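Local atomic coordinates of methylated-DNA--protein-cysteine methyltransferase (Thermococcus kodakarensis, PDB entry 1MGT), a protein that repairs O6-methylguanine and O4-methylthymine in DNA by transferring the methyl group irreversibly to one of its own cysteines, a suicide reaction. Residues 88-91 and 92-95. Numbering follows the deposited sequence.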
loop_
_atom_site.group_PDB
_atom_site.type_symbol
_atom_site.label_atom_id
_atom_site.label_comp_id
_atom_site.label_asym_id
_atom_site.label_seq_id
_atom_site.Cartn_x
_atom_site.Cartn_y
_atom_site.Cartn_z
ATOM N N GLY A 88 -8.509 -2.310 11.672
ATOM C CA GLY A 88 -9.399 -1.541 10.830
ATOM C C GLY A 88 -9.555 -2.166 9.418
ATOM O O GLY A 88 -9.920 -1.440 8.502
ATOM N N VAL A 89 -9.256 -3.437 9.285
ATOM C CA VAL A 89 -9.386 -4.106 7.951
ATOM C C VAL A 89 -10.474 -5.173 8.117
ATOM O O VAL A 89 -10.385 -5.925 9.106
ATOM C CB VAL A 89 -8.054 -4.708 7.507
ATOM C CG1 VAL A 89 -8.166 -5.475 6.168
ATOM C CG2 VAL A 89 -7.004 -3.608 7.305
ATOM N N THR A 90 -11.468 -5.188 7.262
ATOM C CA THR A 90 -12.545 -6.205 7.382
ATOM C C THR A 90 -12.029 -7.567 6.943
ATOM O O THR A 90 -11.013 -7.718 6.248
ATOM C CB THR A 90 -13.776 -5.851 6.551
ATOM O OG1 THR A 90 -13.486 -5.948 5.140
ATOM C CG2 THR A 90 -14.335 -4.470 6.842
ATOM N N PRO A 91 -12.705 -8.647 7.345
ATOM C CA PRO A 91 -12.314 -9.989 6.965
ATOM C C PRO A 91 -12.242 -10.117 5.430
ATOM O O PRO A 91 -11.298 -10.758 4.942
ATOM C CB PRO A 91 -13.421 -10.871 7.549
ATOM C CG PRO A 91 -13.963 -10.063 8.707
ATOM C CD PRO A 91 -13.932 -8.629 8.200
ATOM N N PHE A 92 -13.170 -9.535 4.703
ATOM C CA PHE A 92 -13.168 -9.591 3.241
ATOM C C PHE A 92 -11.921 -8.870 2.702
ATOM O O PHE A 92 -11.168 -9.355 1.882
ATOM C CB PHE A 92 -14.394 -8.948 2.617
ATOM C CG PHE A 92 -14.286 -8.795 1.121
ATOM C CD1 PHE A 92 -14.279 -9.943 0.327
ATOM C CD2 PHE A 92 -14.258 -7.569 0.512
ATOM C CE1 PHE A 92 -14.200 -9.825 -1.046
ATOM C CE2 PHE A 92 -14.168 -7.445 -0.858
ATOM C CZ PHE A 92 -14.137 -8.583 -1.632
ATOM N N GLU A 93 -11.722 -7.616 3.185
ATOM C CA GLU A 93 -10.548 -6.874 2.727
ATOM C C GLU A 93 -9.275 -7.633 2.993
ATOM O O GLU A 93 -8.387 -7.695 2.142
ATOM C CB GLU A 93 -10.509 -5.477 3.407
ATOM C CG GLU A 93 -11.637 -4.574 2.903
ATOM C CD GLU A 93 -11.931 -3.418 3.857
ATOM O OE1 GLU A 93 -11.276 -3.341 4.924
ATOM O OE2 GLU A 93 -12.814 -2.599 3.521
ATOM N N LYS A 94 -9.115 -8.232 4.171
ATOM C CA LYS A 94 -7.939 -8.983 4.514
ATOM C C LYS A 94 -7.711 -10.141 3.529
ATOM O O LYS A 94 -6.568 -10.367 3.130
ATOM C CB LYS A 94 -8.030 -9.589 5.921
ATOM C CG LYS A 94 -6.816 -10.424 6.330
ATOM C CD LYS A 94 -6.828 -10.574 7.865
ATOM C CE LYS A 94 -5.605 -11.376 8.314
ATOM N NZ LYS A 94 -5.847 -11.947 9.677
ATOM N N LYS A 95 -8.788 -10.823 3.194
ATOM C CA LYS A 95 -8.720 -11.963 2.253
ATOM C C LYS A 95 -8.197 -11.494 0.906
ATOM O O LYS A 95 -7.307 -12.107 0.305
ATOM C CB LYS A 95 -10.092 -12.603 2.116
ATOM C CG LYS A 95 -10.256 -13.711 1.073
ATOM C CD LYS A 95 -11.760 -13.898 0.812
ATOM C CE LYS A 95 -12.065 -15.078 -0.090
ATOM N NZ LYS A 95 -13.416 -14.904 -0.743
HETATM O O HOH W 1 -15.251 -5.044 3.496
#
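Thr90 and Glu93 grip each other twice, each side chain taking the backbone N-H of the other. Glu93 N donates to Thr90 OG1 at 3.1 Å, nearly straight at 167°. In return Thr90 N reaches Glu93 OE1 at 3.0 Å, meeting the oxygen from above the carboxylate plane. Thr90 can accept because its chi1 of 69° sets OG1 between its own N and carbonyl carbon, turned to the start of the helix; Glu93 CG crosses it, 3.2 Å from OG1. This reciprocal pair is a capping box: Thr90 is the N-cap of helix 91-103, which belongs to the DNA-binding part of the protein, and it ties up N-H groups that the opening turn cannot satisfy within itself. Next to the box Val89 CG1 packs 3.6 Å from Glu93 CB, on the more closely packed part of the turn, while Lys94 N to Thr90 O (2.9 Å) begins the regular helical bonding. Arg50 NH1 forms a salt bridge with Glu93 OE1 and a hydrogen bond to Gly88 O, tying the cap to another loop. With an alanine in place of Glu93, Thr90 N is likely to lose its acceptor and Arg50 its carboxylate mate. The outer side is looser: a water sits 2.6 Å from Thr90 OG1 and donates only weakly to Glu93 OE2, and the Pro91 ring is exposed.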